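Local coordinates for berberine bridge enzyme-like protein (Arabidopsis thaliana, PDB 5D79) that is a secreted FAD-dependent oxidoreductase of the berberine bridge enzyme-like family that is involved in adaptation to salt stress, at residues A[100-105]-A[124-129]; A[256-261]-A[324-329]; A[268-273]-A[286-291]. All coordinates share one frame; numbering follows the deposited sequence.

Contact 1 of 3, residues A[100-105]-A[124-129]; sequences HGIHVR and PFAVID
His103, Arg105 and Phe125 meet on one face of the parallel part of a small mixed sheet, while Val104 and Ala126 point to the other, where the tip of Ile128 joins them. On the first face the bent chain of Arg105 crosses the Phe125 side chain at about a right angle. Arg105 CG comes to 4.0 Å from Phe125 CD2, approaching the ring obliquely. The guanidinium plane is turned 35° from the phenyl plane. Phe125 reaches this place with its CG in the crowded position between the backbone N and the carbonyl carbon (chi1 71°). His103 instead has its CG anti to the backbone N (chi1 180°), and it crosses Phe125 obliquely. His103 CD2 lies 3.9 Å from Phe125 CB. Further out, Arg105 NH2 lies in the plane of the imidazole and gives a weak hydrogen bond of 3.3 Å to His103 NE2. The same NH2 forms a salt bridge to Glu523, and NH1 donates to Leu116 O, so the guanidinium is fixed from several sides. Its charge would probably disfavour protonation of His103.

On the second face Val104 CG2 and Ile128 CD1 touch at 4.0 Å as the two chains cross obliquely. Helix 87-100 covers this pair with Val93, Ile94 and Ala97.

The backbones set the spacing. Ala126 N donates to His103 O at 2.9 Å. Ala126 O in turn accepts from Arg105 N at 2.8 Å, nearly along the C=O axis. One residue of 125-129 is thus bonded to two residues of its neighbour, the normal parallel pattern. Ile128 N continues it with a 2.8 Å bond to Arg105 O. Strand 80-82, helix 87-100 and strand 103-107 form a beta-alpha-beta crossover, with strand 125-129 inserted between the two parallel strands, within the PCMH-type FAD-binding domain.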
loop_
_atom_site.group_PDB
_atom_site.type_symbol
_atom_site.label_atom_id
_atom_site.label_comp_id
_atom_site.label_asym_id
_atom_site.label_seq_id
_atom_site.Cartn_x
_atom_site.Cartn_y
_atom_site.Cartn_z
ATOM N N HIS A 100 11.192 27.020 -12.592
ATOM C CA HIS A 100 10.191 27.547 -13.508
ATOM C C HIS A 100 8.770 27.418 -12.963
ATOM O O HIS A 100 7.797 27.670 -13.675
ATOM C CB HIS A 100 10.316 26.852 -14.865
ATOM C CG HIS A 100 11.646 27.055 -15.519
ATOM N ND1 HIS A 100 11.968 28.204 -16.211
ATOM C CD2 HIS A 100 12.741 26.261 -15.578
ATOM C CE1 HIS A 100 13.203 28.108 -16.671
ATOM N NE2 HIS A 100 13.694 26.937 -16.305
ATOM N N GLY A 101 8.656 27.039 -11.697
ATOM C CA GLY A 101 7.366 26.996 -11.035
ATOM C C GLY A 101 6.508 25.824 -11.464
ATOM O O GLY A 101 5.280 25.902 -11.467
ATOM N N ILE A 102 7.151 24.723 -11.824
ATOM C CA ILE A 102 6.405 23.560 -12.259
ATOM C C ILE A 102 6.212 22.553 -11.130
ATOM O O ILE A 102 7.156 22.157 -10.439
ATOM C CB ILE A 102 7.079 22.884 -13.442
ATOM C CG1 ILE A 102 6.877 23.737 -14.692
ATOM C CG2 ILE A 102 6.480 21.517 -13.675
ATOM C CD1 ILE A 102 5.424 23.860 -15.098
ATOM N N HIS A 103 4.958 22.163 -10.953
ATOM C CA HIS A 103 4.552 21.195 -9.954
ATOM C C HIS A 103 4.750 19.789 -10.512
ATOM O O HIS A 103 4.491 19.565 -11.687
ATOM C CB HIS A 103 3.095 21.456 -9.588
ATOM C CG HIS A 103 2.543 20.519 -8.571
ATOM N ND1 HIS A 103 3.216 20.198 -7.414
ATOM C CD2 HIS A 103 1.371 19.843 -8.528
ATOM C CE1 HIS A 103 2.487 19.353 -6.707
ATOM N NE2 HIS A 103 1.362 19.123 -7.360
ATOM N N VAL A 104 5.229 18.848 -9.702
ATOM C CA VAL A 104 5.387 17.474 -10.188
ATOM C C VAL A 104 4.692 16.451 -9.311
ATOM O O VAL A 104 4.355 16.727 -8.164
ATOM C CB VAL A 104 6.867 17.056 -10.296
ATOM C CG1 VAL A 104 7.647 18.067 -11.118
ATOM C CG2 VAL A 104 7.478 16.887 -8.918
ATOM N N ARG A 105 4.478 15.265 -9.875
ATOM C CA ARG A 105 4.022 14.106 -9.122
ATOM C C ARG A 105 4.918 12.932 -9.463
ATOM O O ARG A 105 5.327 12.791 -10.601
ATOM C CB ARG A 105 2.567 13.778 -9.440
ATOM C CG ARG A 105 1.577 14.809 -8.939
ATOM C CD ARG A 105 1.587 14.910 -7.423
ATOM N NE ARG A 105 0.819 16.064 -6.967
ATOM C CZ ARG A 105 -0.453 16.023 -6.587
ATOM N NH1 ARG A 105 -1.113 14.871 -6.587
ATOM N NH2 ARG A 105 -1.063 17.132 -6.189
ATOM N N PRO A 124 -1.633 22.854 -12.965
ATOM C CA PRO A 124 -0.875 22.088 -13.966
ATOM C C PRO A 124 0.375 21.410 -13.393
ATOM O O PRO A 124 1.056 21.972 -12.531
ATOM C CB PRO A 124 -0.491 23.153 -14.998
ATOM C CG PRO A 124 -1.539 24.210 -14.849
ATOM C CD PRO A 124 -1.864 24.247 -13.388
ATOM N N PHE A 125 0.676 20.209 -13.877
ATOM C CA PHE A 125 1.752 19.417 -13.297
ATOM C C PHE A 125 2.463 18.559 -14.329
ATOM O O PHE A 125 2.031 18.449 -15.470
ATOM C CB PHE A 125 1.210 18.524 -12.176
ATOM C CG PHE A 125 0.358 17.383 -12.663
ATOM C CD1 PHE A 125 -0.955 17.596 -13.064
ATOM C CD2 PHE A 125 0.865 16.090 -12.714
ATOM C CE1 PHE A 125 -1.743 16.539 -13.512
ATOM C CE2 PHE A 125 0.077 15.032 -13.160
ATOM C CZ PHE A 125 -1.225 15.259 -13.560
ATOM N N ALA A 126 3.562 17.953 -13.910
ATOM C CA ALA A 126 4.261 16.976 -14.715
ATOM C C ALA A 126 4.412 15.700 -13.887
ATOM O O ALA A 126 4.190 15.724 -12.673
ATOM C CB ALA A 126 5.605 17.515 -15.147
ATOM N N VAL A 127 4.786 14.595 -14.536
ATOM C CA VAL A 127 4.942 13.309 -13.857
ATOM C C VAL A 127 6.362 12.766 -13.972
ATOM O O VAL A 127 6.900 12.672 -15.059
ATOM C CB VAL A 127 3.961 12.243 -14.424
ATOM C CG1 VAL A 127 4.332 10.853 -13.931
ATOM C CG2 VAL A 127 2.525 12.573 -14.053
ATOM N N ILE A 128 6.966 12.424 -12.838
ATOM C CA ILE A 128 8.211 11.654 -12.806
ATOM C C ILE A 128 7.889 10.149 -12.668
ATOM O O ILE A 128 7.708 9.642 -11.550
ATOM C CB ILE A 128 9.136 12.086 -11.630
ATOM C CG1 ILE A 128 9.245 13.609 -11.536
ATOM C CG2 ILE A 128 10.514 11.467 -11.769
ATOM C CD1 ILE A 128 9.965 14.084 -10.303
ATOM N N ASP A 129 7.801 9.454 -13.802
ATOM C CA ASP A 129 7.504 8.021 -13.833
ATOM C C ASP A 129 8.810 7.240 -13.686
ATOM O O ASP A 129 9.729 7.399 -14.495
ATOM C CB ASP A 129 6.778 7.661 -15.140
ATOM C CG ASP A 129 6.194 6.235 -15.150
ATOM O OD1 ASP A 129 6.909 5.267 -14.815
ATOM O OD2 ASP A 129 5.008 6.085 -15.529
#

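Contact 2 of 3, residues A[256-261]-A[324-329]; sequences FKVQKT and LGLEKE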
loop_
_atom_site.group_PDB
_atom_site.type_symbol
_atom_site.label_atom_id
_atom_site.label_comp_id
_atom_site.label_asym_id
_atom_site.label_seq_id
_atom_site.Cartn_x
_atom_site.Cartn_y
_atom_site.Cartn_z
ATOM N N PHE A 256 -3.016 -22.357 4.326
ATOM C CA PHE A 256 -4.299 -23.034 4.547
ATOM C C PHE A 256 -5.497 -22.171 4.147
ATOM O O PHE A 256 -5.444 -20.941 4.164
ATOM C CB PHE A 256 -4.442 -23.466 6.013
ATOM C CG PHE A 256 -4.502 -22.316 7.003
ATOM C CD1 PHE A 256 -3.339 -21.795 7.554
ATOM C CD2 PHE A 256 -5.727 -21.782 7.405
ATOM C CE1 PHE A 256 -3.398 -20.764 8.463
ATOM C CE2 PHE A 256 -5.787 -20.750 8.318
ATOM C CZ PHE A 256 -4.625 -20.239 8.846
ATOM N N LYS A 257 -6.585 -22.830 3.784
ATOM C CA LYS A 257 -7.791 -22.127 3.405
ATOM C C LYS A 257 -8.963 -22.891 3.974
ATOM O O LYS A 257 -9.018 -24.120 3.887
ATOM C CB LYS A 257 -7.893 -21.998 1.882
ATOM C CG LYS A 257 -9.110 -21.236 1.379
ATOM C CD LYS A 257 -9.032 -20.985 -0.126
ATOM C CE LYS A 257 -7.819 -20.111 -0.478
ATOM N NZ LYS A 257 -7.604 -19.884 -1.948
ATOM N N VAL A 258 -9.880 -22.166 4.598
ATOM C CA VAL A 258 -11.133 -22.746 5.045
ATOM C C VAL A 258 -12.270 -21.838 4.600
ATOM O O VAL A 258 -12.216 -20.629 4.786
ATOM C CB VAL A 258 -11.167 -22.942 6.568
ATOM C CG1 VAL A 258 -12.583 -23.248 7.037
ATOM C CG2 VAL A 258 -10.204 -24.046 6.980
ATOM N N GLN A 259 -13.286 -22.430 3.990
ATOM C CA GLN A 259 -14.422 -21.683 3.487
ATOM C C GLN A 259 -15.664 -21.961 4.334
ATOM O O GLN A 259 -15.940 -23.101 4.697
ATOM C CB GLN A 259 -14.680 -22.041 2.017
ATOM C CG GLN A 259 -15.686 -21.153 1.335
ATOM C CD GLN A 259 -16.602 -21.922 0.411
ATOM O OE1 GLN A 259 -16.809 -23.123 0.584
ATOM N NE2 GLN A 259 -17.156 -21.234 -0.579
ATOM N N LYS A 260 -16.406 -20.906 4.652
ATOM C CA LYS A 260 -17.659 -21.039 5.379
ATOM C C LYS A 260 -18.760 -20.266 4.671
ATOM O O LYS A 260 -18.709 -19.050 4.561
ATOM C CB LYS A 260 -17.510 -20.553 6.818
ATOM C CG LYS A 260 -16.561 -21.386 7.649
ATOM C CD LYS A 260 -16.933 -22.864 7.626
ATOM C CE LYS A 260 -15.968 -23.685 8.468
ATOM N NZ LYS A 260 -16.086 -25.150 8.207
ATOM N N THR A 261 -19.761 -20.986 4.192
ATOM C CA THR A 261 -20.822 -20.371 3.415
ATOM C C THR A 261 -22.065 -20.135 4.273
ATOM O O THR A 261 -22.951 -19.375 3.885
ATOM C CB THR A 261 -21.185 -21.241 2.182
ATOM O OG1 THR A 261 -21.454 -22.583 2.600
ATOM C CG2 THR A 261 -20.032 -21.270 1.188
ATOM N N LEU A 324 -12.448 -23.116 13.915
ATOM C CA LEU A 324 -12.237 -23.038 12.473
ATOM C C LEU A 324 -12.394 -24.408 11.807
ATOM O O LEU A 324 -12.833 -24.499 10.666
ATOM C CB LEU A 324 -10.859 -22.455 12.157
ATOM C CG LEU A 324 -10.801 -21.975 10.705
ATOM C CD1 LEU A 324 -11.926 -20.982 10.436
ATOM C CD2 LEU A 324 -9.456 -21.382 10.315
ATOM N N GLY A 325 -12.038 -25.467 12.530
ATOM C CA GLY A 325 -12.196 -26.820 12.042
ATOM C C GLY A 325 -11.181 -27.177 10.977
ATOM O O GLY A 325 -11.462 -28.002 10.102
ATOM N N LEU A 326 -10.003 -26.551 11.048
ATOM C CA LEU A 326 -8.918 -26.815 10.100
ATOM C C LEU A 326 -8.411 -28.243 10.192
ATOM O O LEU A 326 -8.127 -28.744 11.284
ATOM C CB LEU A 326 -7.749 -25.866 10.325
ATOM C CG LEU A 326 -6.615 -26.054 9.325
ATOM C CD1 LEU A 326 -7.120 -25.684 7.959
ATOM C CD2 LEU A 326 -5.412 -25.201 9.687
ATOM N N GLU A 327 -8.298 -28.895 9.038
ATOM C CA GLU A 327 -7.720 -30.233 8.957
ATOM C C GLU A 327 -6.649 -30.259 7.885
ATOM O O GLU A 327 -6.518 -29.301 7.134
ATOM C CB GLU A 327 -8.804 -31.273 8.681
ATOM C CG GLU A 327 -9.716 -31.500 9.878
ATOM C CD GLU A 327 -10.769 -32.557 9.630
ATOM O OE1 GLU A 327 -11.957 -32.259 9.868
ATOM O OE2 GLU A 327 -10.413 -33.682 9.209
ATOM N N LYS A 328 -5.884 -31.348 7.813
ATOM C CA LYS A 328 -4.743 -31.428 6.894
ATOM C C LYS A 328 -5.100 -31.118 5.444
ATOM O O LYS A 328 -4.294 -30.581 4.684
ATOM C CB LYS A 328 -4.112 -32.805 6.967
ATOM C CG LYS A 328 -2.607 -32.763 7.044
ATOM C CD LYS A 328 -1.960 -32.693 5.678
ATOM C CE LYS A 328 -0.441 -32.866 5.784
ATOM N NZ LYS A 328 0.169 -33.344 4.516
ATOM N N GLU A 329 -6.326 -31.460 5.078
ATOM C CA GLU A 329 -6.780 -31.341 3.709
ATOM C C GLU A 329 -6.905 -29.888 3.322
ATOM O O GLU A 329 -6.853 -29.544 2.142
ATOM C CB GLU A 329 -8.111 -32.072 3.541
ATOM C CG GLU A 329 -7.960 -33.580 3.559
ATOM C CD GLU A 329 -7.689 -34.181 4.939
ATOM O OE1 GLU A 329 -8.242 -33.693 5.944
ATOM O OE2 GLU A 329 -6.931 -35.171 5.011
#
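Phe256 stands on strand 253-260 and points toward the loop 324-329, which follows helix 310-320. Its CB meets the Leu326 methyl CD1 at 4.0 Å. From there the side chain turns into the crowded position, with CG between the backbone N and the carbonyl carbon (chi1 65°). CG lies 4.0 Å from Leu326 CD2, and that methyl rests over one face of the ring. The two side chains cross at about a right angle. Farther along the rim, Phe256 CE2 reaches Leu324 CD2 at 4.2 Å, by an oblique approach. The tip of the ring, CZ, meets the Ile286 side chain. Leu284 and Leu313 also touch the phenylalanine and tie it into the interior.

Two residues along the strand, Val258 fits against both leucines. Its CG2 makes the closest contact between the segments, 3.6 Å to Leu326 CD1. Its CG1 lies 4.1 Å from Leu324 CD1, where the two side chains slide past each other in opposite directions. Both leucines hold CG anti to the backbone N, which carries their methyls to the strand.

Lys260 comes in through its aliphatic part. Its CE is 3.9 Å from Leu324 O, while its ammonium has a long, weak ion pair with Glu265.

The contact is therefore held by shape and exclusion of water rather than by directional bonds. Methyl and phenyl groups do most of the work, and the Lys260 methylene only flanks a carbonyl oxygen. Together they hold the loop over one face of strand 253-260, just before the chain enters edge strand 331-334.

Contact 3 of 3, residues A[268-273]-A[286-291]; sequences RIIKKW and IRTTLE
Helix 263-276 packs on a seven-stranded antiparallel sheet, the core of the substrate-binding domain in this flavoprotein family, and here it lies against strand 284-292. The two short axes pass 10.4 Å apart, with their directions 141° from each other.

Trp273 makes the largest contribution. Its CG is anti to the backbone N (chi1 176°), which carries the indole to the strand. NE1 donates to Ile286 O at 2.7 Å. The oxygen lies in the indole plane, but the donor sits 54° above the carbonyl plane. The bond is short yet reaches the oxygen from above rather than along a lone pair. The Ile286 side chain packs beside it, with CG2 4.2 Å from Trp273 CD1.

Thr288 meets the same indole from a different direction. Its OG1 stands 3.5 Å above one face of the Trp273 ring, offset toward the rim. Tyr425 adds an edge-to-face ring contact, and Leu400 and Pro402 also touch the tryptophan. An alanine in place of Trp273 would lack the indole and its N-H to Ile286 O, and would probably loosen the helix on the strand.

One turn back, Ile270 works by its tip. Ile270 CD1 and Leu290 CD2 meet end to end at 3.8 Å. Ile270 CG1 lies 4.1 Å from Thr288 CG2. Ile381 and Leu388 of helix 378-388 touch Ile270 and Leu290 respectively.

Arg287 points away from the helix, and its NH2 bonds Thr401. The interface is thus mainly apolar packing with one short hydrogen bond, which ties the indole to the strand backbone. Thr288 OG1 is buried without a hydrogen-bonding partner in the model, and the indole face is its neighbour instead.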
loop_
_atom_site.group_PDB
_atom_site.type_symbol
_atom_site.label_atom_id
_atom_site.label_comp_id
_atom_site.label_asym_id
_atom_site.label_seq_id
_atom_site.Cartn_x
_atom_site.Cartn_y
_atom_site.Cartn_z
ATOM N N ARG A 268 -20.176 -17.006 13.980
ATOM C CA ARG A 268 -19.690 -17.651 15.199
ATOM C C ARG A 268 -18.158 -17.720 15.250
ATOM O O ARG A 268 -17.531 -17.414 16.271
ATOM C CB ARG A 268 -20.291 -19.052 15.279
ATOM C CG ARG A 268 -19.972 -19.840 16.527
ATOM C CD ARG A 268 -20.555 -21.253 16.415
ATOM N NE ARG A 268 -20.071 -21.931 15.215
ATOM C CZ ARG A 268 -18.905 -22.560 15.141
ATOM N NH1 ARG A 268 -18.106 -22.611 16.200
ATOM N NH2 ARG A 268 -18.535 -23.141 14.012
ATOM N N ILE A 269 -17.580 -18.113 14.120
ATOM C CA ILE A 269 -16.144 -18.303 13.949
ATOM C C ILE A 269 -15.396 -16.966 13.874
ATOM O O ILE A 269 -14.288 -16.819 14.397
ATOM C CB ILE A 269 -15.878 -19.143 12.675
ATOM C CG1 ILE A 269 -16.345 -20.585 12.893
ATOM C CG2 ILE A 269 -14.419 -19.087 12.262
ATOM C CD1 ILE A 269 -16.446 -21.372 11.636
ATOM N N ILE A 270 -16.014 -15.988 13.223
ATOM C CA ILE A 270 -15.435 -14.653 13.138
ATOM C C ILE A 270 -15.345 -14.006 14.534
ATOM O O ILE A 270 -14.333 -13.385 14.874
ATOM C CB ILE A 270 -16.252 -13.760 12.165
ATOM C CG1 ILE A 270 -16.082 -14.261 10.710
ATOM C CG2 ILE A 270 -15.828 -12.308 12.297
ATOM C CD1 ILE A 270 -17.209 -13.882 9.727
ATOM N N LYS A 271 -16.390 -14.176 15.343
ATOM C CA LYS A 271 -16.385 -13.709 16.734
ATOM C C LYS A 271 -15.199 -14.259 17.514
ATOM O O LYS A 271 -14.546 -13.527 18.249
ATOM C CB LYS A 271 -17.681 -14.097 17.446
ATOM C CG LYS A 271 -18.876 -13.252 17.075
ATOM C CD LYS A 271 -20.012 -13.478 18.059
ATOM C CE LYS A 271 -19.633 -13.001 19.454
ATOM N NZ LYS A 271 -20.518 -13.585 20.503
ATOM N N LYS A 272 -14.924 -15.550 17.346
ATOM C CA LYS A 272 -13.787 -16.196 17.990
ATOM C C LYS A 272 -12.450 -15.728 17.405
ATOM O O LYS A 272 -11.485 -15.537 18.147
ATOM C CB LYS A 272 -13.917 -17.718 17.875
ATOM C CG LYS A 272 -12.647 -18.492 18.188
ATOM C CD LYS A 272 -12.227 -18.334 19.646
ATOM C CE LYS A 272 -10.957 -19.125 19.960
ATOM N NZ LYS A 272 -11.200 -20.593 19.989
ATOM N N TRP A 273 -12.390 -15.546 16.084
ATOM C CA TRP A 273 -11.179 -15.037 15.429
ATOM C C TRP A 273 -10.756 -13.707 16.052
ATOM O O TRP A 273 -9.578 -13.444 16.236
ATOM C CB TRP A 273 -11.410 -14.881 13.919
ATOM C CG TRP A 273 -10.256 -14.259 13.116
ATOM C CD1 TRP A 273 -9.241 -14.925 12.489
ATOM C CD2 TRP A 273 -10.042 -12.856 12.837
ATOM N NE1 TRP A 273 -8.405 -14.029 11.848
ATOM C CE2 TRP A 273 -8.872 -12.757 12.054
ATOM C CE3 TRP A 273 -10.715 -11.677 13.198
ATOM C CZ2 TRP A 273 -8.362 -11.531 11.622
ATOM C CZ3 TRP A 273 -10.206 -10.459 12.762
ATOM C CH2 TRP A 273 -9.044 -10.396 11.984
ATOM N N ILE A 286 -3.465 -15.295 10.252
ATOM C CA ILE A 286 -4.821 -15.707 9.892
ATOM C C ILE A 286 -5.711 -14.520 9.490
ATOM O O ILE A 286 -6.136 -13.722 10.333
ATOM C CB ILE A 286 -5.531 -16.465 11.048
ATOM C CG1 ILE A 286 -4.539 -17.168 11.962
ATOM C CG2 ILE A 286 -6.552 -17.469 10.509
ATOM C CD1 ILE A 286 -5.204 -17.695 13.187
ATOM N N ARG A 287 -6.011 -14.440 8.203
ATOM C CA ARG A 287 -6.858 -13.390 7.639
ATOM C C ARG A 287 -8.299 -13.873 7.372
ATOM O O ARG A 287 -8.537 -15.032 7.038
ATOM C CB ARG A 287 -6.217 -12.858 6.345
ATOM C CG ARG A 287 -7.194 -12.230 5.338
ATOM C CD ARG A 287 -6.481 -11.480 4.208
ATOM N NE ARG A 287 -5.676 -10.365 4.718
ATOM C CZ ARG A 287 -4.807 -9.677 3.983
ATOM N NH1 ARG A 287 -4.634 -9.990 2.701
ATOM N NH2 ARG A 287 -4.108 -8.689 4.520
ATOM N N THR A 288 -9.259 -12.973 7.545
ATOM C CA THR A 288 -10.650 -13.254 7.254
ATOM C C THR A 288 -11.119 -12.305 6.159
ATOM O O THR A 288 -10.999 -11.084 6.280
ATOM C CB THR A 288 -11.542 -13.095 8.514
ATOM O OG1 THR A 288 -11.161 -14.058 9.515
ATOM C CG2 THR A 288 -13.013 -13.277 8.173
ATOM N N THR A 289 -11.633 -12.860 5.074
ATOM C CA THR A 289 -12.187 -12.031 4.022
ATOM C C THR A 289 -13.651 -12.362 3.804
ATOM O O THR A 289 -14.025 -13.507 3.564
ATOM C CB THR A 289 -11.440 -12.210 2.699
ATOM O OG1 THR A 289 -10.030 -12.109 2.932
ATOM C CG2 THR A 289 -11.893 -11.148 1.682
ATOM N N LEU A 290 -14.483 -11.345 3.898
ATOM C CA LEU A 290 -15.874 -11.482 3.550
ATOM C C LEU A 290 -16.077 -10.986 2.124
ATOM O O LEU A 290 -15.686 -9.868 1.788
ATOM C CB LEU A 290 -16.730 -10.701 4.528
ATOM C CG LEU A 290 -16.494 -11.052 5.985
ATOM C CD1 LEU A 290 -17.511 -10.311 6.832
ATOM C CD2 LEU A 290 -16.632 -12.530 6.171
ATOM N N GLU A 291 -16.673 -11.825 1.282
ATOM C CA GLU A 291 -16.795 -11.525 -0.141
ATOM C C GLU A 291 -17.723 -12.526 -0.813
ATOM O O GLU A 291 -18.181 -13.466 -0.173
ATOM C CB GLU A 291 -15.427 -11.564 -0.816
ATOM C CG GLU A 291 -14.840 -12.945 -0.774
ATOM C CD GLU A 291 -13.519 -13.036 -1.458
ATOM O OE1 GLU A 291 -13.023 -11.995 -1.924
ATOM O OE2 GLU A 291 -12.981 -14.154 -1.528
#

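How the contacts relate
Contacts 2 and 3 form one continuous region. Their centres are 12 Å apart, and contact 3 is nested within the chain loop that contact 2 closes. Leu324 CD1 packs on Ile269 CG2 at 3.6 Å, and Phe256 CZ on Ile286 CG2 at 3.8 Å, so helix 263-276 and loop 324-329 share one face of the seven-stranded sheet. Contact 1 belongs to a separate sheet across the chain's centre, its centre 50 Å from that of contact 2 and 44 Å from that of contact 3. FAD lies between these regions. In contact 1 the side chain of Arg105 is about 6 Å from the bound FAD. In contact 3 the side chain of Arg287 is about 5 Å from the bound FAD. Contact 2 is peripheral.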